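Local coordinates for protein chlorella virus DNA ligase-adenylate (Chlorella virus, PDB 1FVI) that probably seals nicks in DNA as an ATP-dependent ligase, working through a covalent enzyme-adenylate intermediate, at residues L58-E70 with A90-D102. The protein carries 1 engineered substitution. Residues are numbered along the deposited sequence; the frame is centred on the assembly and turned at random.
With AMP (adenosine monophosphate), chain C.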
ATOM      1  N   LEU A  58     -15.023  -1.992 -16.066  1.00 39.19           N
ATOM      2  CA  LEU A  58     -14.196  -3.084 -15.555  1.00 25.16           C
ATOM      3  C   LEU A  58     -14.658  -3.746 -14.262  1.00 20.00           C
ATOM      4  O   LEU A  58     -14.659  -4.970 -14.145  1.00 23.52           O
ATOM      5  CB  LEU A  58     -12.756  -2.588 -15.356  1.00 33.75           C
ATOM      6  CG  LEU A  58     -11.623  -2.997 -16.303  1.00 24.43           C
ATOM      7  CD1 LEU A  58     -12.070  -3.046 -17.738  1.00 33.54           C
ATOM      8  CD2 LEU A  58     -10.502  -2.011 -16.145  1.00 34.17           C
ATOM      9  N   LEU A  59     -15.065  -2.946 -13.294  1.00 19.49           N
ATOM     10  CA  LEU A  59     -15.436  -3.492 -11.999  1.00 26.22           C
ATOM     11  C   LEU A  59     -16.888  -3.871 -11.797  1.00 29.48           C
ATOM     12  O   LEU A  59     -17.789  -3.225 -12.342  1.00 26.27           O
ATOM     13  CB  LEU A  59     -15.035  -2.510 -10.896  1.00 26.72           C
ATOM     14  CG  LEU A  59     -13.567  -2.105 -10.726  1.00 27.17           C
ATOM     15  CD1 LEU A  59     -13.507  -0.909  -9.780  1.00 20.24           C
ATOM     16  CD2 LEU A  59     -12.750  -3.279 -10.184  1.00 28.84           C
ATOM     17  N   PRO A  60     -17.133  -4.946 -11.017  1.00 27.40           N
ATOM     18  CA  PRO A  60     -18.500  -5.381 -10.742  1.00 27.65           C
ATOM     19  C   PRO A  60     -19.075  -4.451  -9.694  1.00 24.92           C
ATOM     20  O   PRO A  60     -18.334  -3.844  -8.912  1.00 24.83           O
ATOM     21  CB  PRO A  60     -18.308  -6.793 -10.192  1.00 22.06           C
ATOM     22  CG  PRO A  60     -16.991  -6.697  -9.517  1.00 21.16           C
ATOM     23  CD  PRO A  60     -16.173  -5.955 -10.532  1.00 19.82           C
ATOM     24  N   GLU A  61     -20.390  -4.292  -9.726  1.00 24.83           N
ATOM     25  CA  GLU A  61     -21.106  -3.448  -8.780  1.00 26.99           C
ATOM     26  C   GLU A  61     -20.753  -3.887  -7.342  1.00 22.91           C
ATOM     27  O   GLU A  61     -20.722  -5.082  -7.042  1.00 23.79           O
ATOM     28  CB  GLU A  61     -22.611  -3.599  -9.056  1.00 20.09           C
ATOM     29  CG  GLU A  61     -23.524  -2.921  -8.054  1.00 24.81           C
ATOM     30  CD  GLU A  61     -23.560  -1.410  -8.181  1.00 26.69           C
ATOM     31  OE1 GLU A  61     -22.970  -0.861  -9.139  1.00 27.85           O
ATOM     32  OE2 GLU A  61     -24.203  -0.777  -7.314  1.00 35.01           O
ATOM     33  N   GLY A  62     -20.452  -2.930  -6.467  1.00 23.06           N
ATOM     34  CA  GLY A  62     -20.103  -3.278  -5.097  1.00 23.63           C
ATOM     35  C   GLY A  62     -18.606  -3.341  -4.806  1.00 27.82           C
ATOM     36  O   GLY A  62     -18.185  -3.684  -3.692  1.00 19.31           O
ATOM     37  N   SER A  63     -17.800  -3.008  -5.808  1.00 26.00           N
ATOM     38  CA  SER A  63     -16.351  -2.990  -5.647  1.00 28.80           C
ATOM     39  C   SER A  63     -15.874  -1.835  -4.771  1.00 24.96           C
ATOM     40  O   SER A  63     -16.388  -0.714  -4.866  1.00 20.77           O
ATOM     41  CB  SER A  63     -15.665  -2.886  -6.998  1.00 28.90           C
ATOM     42  OG  SER A  63     -15.755  -4.116  -7.664  1.00 32.11           O
ATOM     43  N   ASP A  64     -14.885  -2.124  -3.925  1.00 19.90           N
ATOM     44  CA  ASP A  64     -14.296  -1.127  -3.046  1.00 20.89           C
ATOM     45  C   ASP A  64     -12.766  -1.160  -3.210  1.00 24.58           C
ATOM     46  O   ASP A  64     -12.169  -2.240  -3.351  1.00 18.62           O
ATOM     47  CB  ASP A  64     -14.704  -1.379  -1.598  1.00 16.32           C
ATOM     48  CG  ASP A  64     -14.430  -0.191  -0.709  1.00 29.97           C
ATOM     49  OD1 ASP A  64     -13.958   0.858  -1.226  1.00 19.55           O
ATOM     50  OD2 ASP A  64     -14.697  -0.312   0.509  1.00 23.95           O
ATOM     51  N   GLY A  65     -12.143   0.021  -3.214  1.00 23.78           N
ATOM     52  CA  GLY A  65     -10.702   0.077  -3.407  1.00 19.09           C
ATOM     53  C   GLY A  65     -10.076   1.457  -3.461  1.00 16.66           C
ATOM     54  O   GLY A  65     -10.671   2.455  -3.040  1.00 20.91           O
ATOM     55  N   GLU A  66      -8.848   1.502  -3.966  1.00 21.49           N
ATOM     56  CA  GLU A  66      -8.080   2.742  -4.047  1.00 25.30           C
ATOM     57  C   GLU A  66      -7.495   3.008  -5.422  1.00 24.63           C
ATOM     58  O   GLU A  66      -6.829   2.146  -6.023  1.00 19.40           O
ATOM     59  CB  GLU A  66      -6.895   2.691  -3.056  1.00 34.08           C
ATOM     60  CG  GLU A  66      -7.247   2.685  -1.562  1.00 22.15           C
ATOM     61  CD  GLU A  66      -7.433   4.063  -0.990  1.00 25.51           C
ATOM     62  OE1 GLU A  66      -8.047   4.164   0.076  1.00 25.59           O
ATOM     63  OE2 GLU A  66      -6.946   5.046  -1.571  1.00 28.37           O
ATOM     64  N   ILE A  67      -7.704   4.227  -5.896  1.00 24.78           N
ATOM     65  CA  ILE A  67      -7.150   4.626  -7.184  1.00 32.84           C
ATOM     66  C   ILE A  67      -5.807   5.291  -6.865  1.00 34.35           C
ATOM     67  O   ILE A  67      -5.675   5.992  -5.857  1.00 22.07           O
ATOM     68  CB  ILE A  67      -8.058   5.665  -7.915  1.00 36.59           C
ATOM     69  CG1 ILE A  67      -9.500   5.139  -8.021  1.00 43.62           C
ATOM     70  CG2 ILE A  67      -7.482   6.012  -9.307  1.00 24.82           C
ATOM     71  CD1 ILE A  67     -10.511   6.189  -8.487  1.00 26.95           C
ATOM     72  N   SER A  68      -4.815   5.048  -7.714  1.00 29.87           N
ATOM     73  CA  SER A  68      -3.505   5.637  -7.542  1.00 39.22           C
ATOM     74  C   SER A  68      -2.676   5.497  -8.794  1.00 34.41           C
ATOM     75  O   SER A  68      -2.819   4.524  -9.523  1.00 31.48           O
ATOM     76  CB  SER A  68      -2.763   4.971  -6.385  1.00 37.15           C
ATOM     77  OG  SER A  68      -2.637   3.589  -6.621  1.00 50.38           O
ATOM     78  N   ILE A  69      -1.853   6.508  -9.058  1.00 40.42           N
ATOM     79  CA  ILE A  69      -0.930   6.500 -10.193  1.00 35.70           C
ATOM     80  C   ILE A  69       0.375   5.995  -9.571  1.00 37.27           C
ATOM     81  O   ILE A  69       1.027   6.702  -8.792  1.00 29.10           O
ATOM     82  CB  ILE A  69      -0.746   7.911 -10.777  1.00 30.29           C
ATOM     83  CG1 ILE A  69      -2.107   8.489 -11.169  1.00 26.57           C
ATOM     84  CG2 ILE A  69       0.157   7.848 -11.985  1.00 36.44           C
ATOM     85  CD1 ILE A  69      -2.055   9.882 -11.741  1.00 32.97           C
ATOM     86  N   GLU A  70       0.716   4.754  -9.898  1.00 40.24           N
ATOM     87  CA  GLU A  70       1.883   4.053  -9.363  1.00 50.24           C
ATOM     88  C   GLU A  70       3.106   4.780  -8.803  1.00 57.99           C
ATOM     89  O   GLU A  70       3.309   4.791  -7.585  1.00 67.86           O
ATOM     90  CB  GLU A  70       2.326   2.949 -10.321  1.00 55.50           C
ATOM     91  CG  GLU A  70       1.262   1.877 -10.573  1.00 64.75           C
ATOM     92  CD  GLU A  70       0.869   1.077  -9.335  1.00 52.66           C
ATOM     93  OE1 GLU A  70       0.676   1.668  -8.251  1.00 47.04           O
ATOM     94  OE2 GLU A  70       0.724  -0.157  -9.465  1.00 56.58           O
ATOM     95  N   ALA A  90      -3.351   8.864 -19.417  1.00 38.44           N
ATOM     96  CA  ALA A  90      -2.286   8.367 -18.551  1.00 37.33           C
ATOM     97  C   ALA A  90      -2.711   7.090 -17.876  1.00 39.64           C
ATOM     98  O   ALA A  90      -3.890   6.890 -17.575  1.00 39.71           O
ATOM     99  CB  ALA A  90      -1.906   9.407 -17.493  1.00 35.49           C
ATOM    100  N   LYS A  91      -1.729   6.231 -17.641  1.00 38.43           N
ATOM    101  CA  LYS A  91      -1.958   4.960 -16.988  1.00 39.48           C
ATOM    102  C   LYS A  91      -2.168   5.194 -15.485  1.00 44.32           C
ATOM    103  O   LYS A  91      -1.654   6.162 -14.913  1.00 42.43           O
ATOM    104  CB  LYS A  91      -0.752   4.054 -17.222  1.00 40.15           C
ATOM    105  CG  LYS A  91      -0.479   3.752 -18.684  1.00 35.92           C
ATOM    106  CD  LYS A  91       0.852   3.039 -18.828  1.00 55.57           C
ATOM    107  CE  LYS A  91       1.082   2.498 -20.236  1.00 58.71           C
ATOM    108  NZ  LYS A  91       0.341   1.225 -20.468  1.00 64.99           N
ATOM    109  N   PHE A  92      -2.981   4.342 -14.870  1.00 35.94           N
ATOM    110  CA  PHE A  92      -3.259   4.420 -13.442  1.00 27.40           C
ATOM    111  C   PHE A  92      -3.637   3.034 -12.941  1.00 26.62           C
ATOM    112  O   PHE A  92      -3.857   2.102 -13.716  1.00 27.69           O
ATOM    113  CB  PHE A  92      -4.356   5.462 -13.126  1.00 28.31           C
ATOM    114  CG  PHE A  92      -5.678   5.189 -13.808  1.00 45.29           C
ATOM    115  CD1 PHE A  92      -6.660   4.418 -13.178  1.00 40.14           C
ATOM    116  CD2 PHE A  92      -5.928   5.671 -15.096  1.00 30.18           C
ATOM    117  CE1 PHE A  92      -7.868   4.124 -13.825  1.00 33.42           C
ATOM    118  CE2 PHE A  92      -7.124   5.384 -15.742  1.00 37.58           C
ATOM    119  CZ  PHE A  92      -8.097   4.606 -15.103  1.00 32.88           C
ATOM    120  N   SER A  93      -3.695   2.889 -11.632  1.00 30.71           N
ATOM    121  CA  SER A  93      -4.025   1.603 -11.055  1.00 30.66           C
ATOM    122  C   SER A  93      -5.222   1.698 -10.125  1.00 28.38           C
ATOM    123  O   SER A  93      -5.663   2.788  -9.765  1.00 28.13           O
ATOM    124  CB  SER A  93      -2.818   1.061 -10.292  1.00 25.67           C
ATOM    125  OG  SER A  93      -1.731   0.863 -11.171  1.00 46.62           O
ATOM    126  N   TYR A  94      -5.786   0.545  -9.792  1.00 33.97           N
ATOM    127  CA  TYR A  94      -6.906   0.482  -8.874  1.00 32.26           C
ATOM    128  C   TYR A  94      -6.697  -0.749  -8.014  1.00 29.71           C
ATOM    129  O   TYR A  94      -6.725  -1.881  -8.514  1.00 26.75           O
ATOM    130  CB  TYR A  94      -8.243   0.405  -9.609  1.00 20.95           C
ATOM    131  CG  TYR A  94      -9.416   0.316  -8.660  1.00 19.54           C
ATOM    132  CD1 TYR A  94      -9.945   1.459  -8.062  1.00 23.26           C
ATOM    133  CD2 TYR A  94     -10.006  -0.916  -8.370  1.00 20.95           C
ATOM    134  CE1 TYR A  94     -11.046   1.381  -7.197  1.00 21.32           C
ATOM    135  CE2 TYR A  94     -11.109  -1.011  -7.507  1.00 19.51           C
ATOM    136  CZ  TYR A  94     -11.619   0.140  -6.935  1.00 17.06           C
ATOM    137  OH  TYR A  94     -12.725   0.049  -6.140  1.00 22.00           O
ATOM    138  N   TYR A  95      -6.381  -0.513  -6.741  1.00 20.58           N
ATOM    139  CA  TYR A  95      -6.179  -1.594  -5.789  1.00 22.06           C
ATOM    140  C   TYR A  95      -7.576  -1.949  -5.279  1.00 24.03           C
ATOM    141  O   TYR A  95      -8.201  -1.165  -4.552  1.00 21.41           O
ATOM    142  CB  TYR A  95      -5.294  -1.122  -4.632  1.00 25.36           C
ATOM    143  CG  TYR A  95      -3.851  -0.821  -5.010  1.00 31.34           C
ATOM    144  CD1 TYR A  95      -3.465   0.465  -5.389  1.00 27.97           C
ATOM    145  CD2 TYR A  95      -2.865  -1.818  -4.950  1.00 27.81           C
ATOM    146  CE1 TYR A  95      -2.129   0.761  -5.696  1.00 33.31           C
ATOM    147  CE2 TYR A  95      -1.528  -1.534  -5.251  1.00 25.64           C
ATOM    148  CZ  TYR A  95      -1.172  -0.239  -5.621  1.00 38.74           C
ATOM    149  OH  TYR A  95       0.140   0.068  -5.903  1.00 50.19           O
ATOM    150  N   TRP A  96      -8.065  -3.109  -5.710  1.00 20.43           N
ATOM    151  CA  TRP A  96      -9.402  -3.593  -5.365  1.00 17.84           C
ATOM    152  C   TRP A  96      -9.318  -4.438  -4.121  1.00 14.23           C
ATOM    153  O   TRP A  96      -8.862  -5.574  -4.177  1.00 19.98           O
ATOM    154  CB  TRP A  96      -9.921  -4.415  -6.544  1.00 25.25           C
ATOM    155  CG  TRP A  96     -11.357  -4.897  -6.474  1.00 25.61           C
ATOM    156  CD1 TRP A  96     -12.329  -4.488  -5.613  1.00 21.17           C
ATOM    157  CD2 TRP A  96     -11.948  -5.925  -7.292  1.00 25.75           C
ATOM    158  NE1 TRP A  96     -13.483  -5.206  -5.831  1.00 26.77           N
ATOM    159  CE2 TRP A  96     -13.278  -6.096  -6.852  1.00 28.36           C
ATOM    160  CE3 TRP A  96     -11.473  -6.725  -8.348  1.00 25.54           C
ATOM    161  CZ2 TRP A  96     -14.146  -7.038  -7.424  1.00 23.29           C
ATOM    162  CZ3 TRP A  96     -12.339  -7.663  -8.921  1.00 28.16           C
ATOM    163  CH2 TRP A  96     -13.663  -7.807  -8.449  1.00 21.03           C
ATOM    164  N   PHE A  97      -9.753  -3.887  -2.993  1.00 22.03           N
ATOM    165  CA  PHE A  97      -9.668  -4.624  -1.738  1.00 18.10           C
ATOM    166  C   PHE A  97     -10.949  -5.204  -1.133  1.00 25.95           C
ATOM    167  O   PHE A  97     -10.874  -5.977  -0.169  1.00 24.41           O
ATOM    168  CB  PHE A  97      -8.869  -3.828  -0.691  1.00 16.37           C
ATOM    169  CG  PHE A  97      -9.389  -2.441  -0.429  1.00 21.06           C
ATOM    170  CD1 PHE A  97     -10.672  -2.242   0.117  1.00 23.68           C
ATOM    171  CD2 PHE A  97      -8.560  -1.338  -0.615  1.00 15.13           C
ATOM    172  CE1 PHE A  97     -11.115  -0.968   0.483  1.00 16.98           C
ATOM    173  CE2 PHE A  97      -8.985  -0.049  -0.253  1.00 19.29           C
ATOM    174  CZ  PHE A  97     -10.265   0.142   0.300  1.00 20.13           C
ATOM    175  N   ASP A  98     -12.111  -4.831  -1.676  1.00 22.04           N
ATOM    176  CA  ASP A  98     -13.373  -5.360  -1.176  1.00 21.18           C
ATOM    177  C   ASP A  98     -14.426  -5.455  -2.271  1.00 19.89           C
ATOM    178  O   ASP A  98     -14.325  -4.799  -3.303  1.00 16.08           O
ATOM    179  CB  ASP A  98     -13.892  -4.557   0.026  1.00 13.71           C
ATOM    180  CG  ASP A  98     -14.614  -5.429   1.047  1.00 19.02           C
ATOM    181  OD1 ASP A  98     -14.905  -6.612   0.757  1.00 22.73           O
ATOM    182  OD2 ASP A  98     -14.897  -4.926   2.155  1.00 25.28           O
ATOM    183  N   TYR A  99     -15.441  -6.271  -2.008  1.00 26.66           N
ATOM    184  CA  TYR A  99     -16.525  -6.548  -2.946  1.00 25.43           C
ATOM    185  C   TYR A  99     -17.766  -6.945  -2.166  1.00 21.43           C
ATOM    186  O   TYR A  99     -17.813  -8.052  -1.617  1.00 25.03           O
ATOM    187  CB  TYR A  99     -16.117  -7.747  -3.815  1.00 24.35           C
ATOM    188  CG  TYR A  99     -17.078  -8.111  -4.924  1.00 26.26           C
ATOM    189  CD1 TYR A  99     -17.952  -7.160  -5.464  1.00 20.37           C
ATOM    190  CD2 TYR A  99     -17.050  -9.385  -5.497  1.00 29.18           C
ATOM    191  CE1 TYR A  99     -18.762  -7.463  -6.551  1.00 27.88           C
ATOM    192  CE2 TYR A  99     -17.853  -9.698  -6.588  1.00 28.40           C
ATOM    193  CZ  TYR A  99     -18.703  -8.728  -7.111  1.00 35.52           C
ATOM    194  OH  TYR A  99     -19.471  -9.011  -8.214  1.00 40.21           O
ATOM    195  N   VAL A 100     -18.776  -6.080  -2.130  1.00 25.94           N
ATOM    196  CA  VAL A 100     -19.977  -6.451  -1.401  1.00 35.02           C
ATOM    197  C   VAL A 100     -20.901  -7.423  -2.128  1.00 50.14           C
ATOM    198  O   VAL A 100     -21.380  -8.348  -1.494  1.00 61.83           O
ATOM    199  CB  VAL A 100     -20.733  -5.242  -0.795  1.00 38.11           C
ATOM    200  CG1 VAL A 100     -22.128  -5.666  -0.249  1.00 28.65           C
ATOM    201  CG2 VAL A 100     -19.926  -4.695   0.365  1.00 28.43           C
ATOM    202  N   THR A 101     -21.121  -7.266  -3.436  1.00 44.45           N
ATOM    203  CA  THR A 101     -21.997  -8.196  -4.181  1.00 48.15           C
ATOM    204  C   THR A 101     -23.473  -7.956  -3.820  1.00 45.94           C
ATOM    205  O   THR A 101     -24.246  -7.470  -4.639  1.00 54.49           O
ATOM    206  CB  THR A 101     -21.570  -9.714  -3.954  1.00 50.18           C
ATOM    207  OG1 THR A 101     -20.615 -10.108  -4.943  1.00 61.02           O
ATOM    208  CG2 THR A 101     -22.740 -10.678  -3.999  1.00 36.93           C
ATOM    209  N   ASP A 102     -23.846  -8.256  -2.582  1.00 43.08           N
ATOM    210  CA  ASP A 102     -25.208  -8.057  -2.120  1.00 41.14           C
ATOM    211  C   ASP A 102     -25.209  -7.786  -0.625  1.00 39.86           C
ATOM    212  O   ASP A 102     -25.224  -6.633  -0.188  1.00 41.39           O
ATOM    213  CB  ASP A 102     -26.067  -9.304  -2.433  1.00 49.24           C
ATOM    214  CG  ASP A 102     -27.387  -9.340  -1.651  1.00 49.63           C
ATOM    215  OD1 ASP A 102     -27.720 -10.407  -1.097  1.00 55.60           O
ATOM    216  OD2 ASP A 102     -28.084  -8.307  -1.572  1.00 52.72           O
TER
HETATM  217  P   AMP C 501      -4.213   6.661   6.832  1.00 23.67           P
HETATM  218  O1P AMP C 501      -4.445   7.194   8.172  1.00 21.05           O
HETATM  219  O3P AMP C 501      -4.163   8.019   6.017  1.00 17.52           O
HETATM  220  O5' AMP C 501      -5.468   6.021   6.302  1.00 18.40           O
HETATM  221  C5' AMP C 501      -5.529   5.547   4.869  1.00 19.72           C
HETATM  222  C4' AMP C 501      -6.925   5.601   4.288  1.00 24.34           C
HETATM  223  O4' AMP C 501      -6.907   4.760   3.132  1.00 22.47           O
HETATM  224  C3' AMP C 501      -8.017   5.039   5.228  1.00 20.20           C
HETATM  225  O3' AMP C 501      -9.254   5.752   5.185  1.00 17.16           O
HETATM  226  C2' AMP C 501      -8.280   3.664   4.718  1.00 21.56           C
HETATM  227  O2' AMP C 501      -9.640   3.309   4.940  1.00 17.19           O
HETATM  228  C1' AMP C 501      -7.837   3.710   3.244  1.00 18.64           C
HETATM  229  N9  AMP C 501      -7.180   2.475   2.862  1.00 22.22           N
HETATM  230  C8  AMP C 501      -5.957   2.411   2.233  1.00 12.72           C
HETATM  231  N7  AMP C 501      -5.618   1.172   2.019  1.00 14.29           N
HETATM  232  C5  AMP C 501      -6.635   0.368   2.513  1.00 16.16           C
HETATM  233  C6  AMP C 501      -6.830  -1.021   2.567  1.00 12.79           C
HETATM  234  N6  AMP C 501      -5.928  -1.905   2.080  1.00 17.77           N
HETATM  235  N1  AMP C 501      -7.973  -1.441   3.138  1.00 19.40           N
HETATM  236  C2  AMP C 501      -8.842  -0.575   3.610  1.00 11.23           C
HETATM  237  N3  AMP C 501      -8.790   0.759   3.627  1.00 15.01           N
HETATM  238  C4  AMP C 501      -7.639   1.218   3.054  1.00 17.68           C
HETATM  239  O   HOH W   1     -13.901  -2.139   2.304  1.00 24.10           O
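Gly65 lies flat against the ring of Phe97, its CA 3.7 Å from the ring centroid in a CH-pi contact. Having no side chain, Gly65 can come this close while Tyr95 O and the Tyr94 ring also press on its CA. Phe97 can be followed outward from CB, about which the ring is turned: CG sits between the backbone N and carbonyl carbon (chi1 55°), which tips the ring back over strand 63-68. CD1 passes 3.8 Å from Asp64 O, and CE1 lies 3.6 Å from Asp64 CG, the carboxylate plane turned 57° from the ring. On the other flank CD2 lies 3.6 Å from AMP C6, while CE2 touches Glu66 CG at 3.5 Å; CZ, at the tip, faces AMP C2. The flat aromatic is thus sandwiched between glycine and adenine, in the adenylate pocket of the ligase's nucleotidyltransferase domain. A classic beta bulge in this antiparallel pair probably helps to set it there: Phe97 N and Asp98 N both donate to Asp64 O. At the bulge itself, a water donates to Asp64 OD2 and Asp98 OD2; salt bridges from Arg31 to Asp64 and from Arg111 and Arg165 to Asp98 offset the like charges, and Tyr171 hydrogen-bonds Asp64 OD2. On the sheet's other face, branched, apolar Leu59 can cover two rings at once, CD1 over Tyr94, 3.8 Å from its centroid, and CD2 over Trp96.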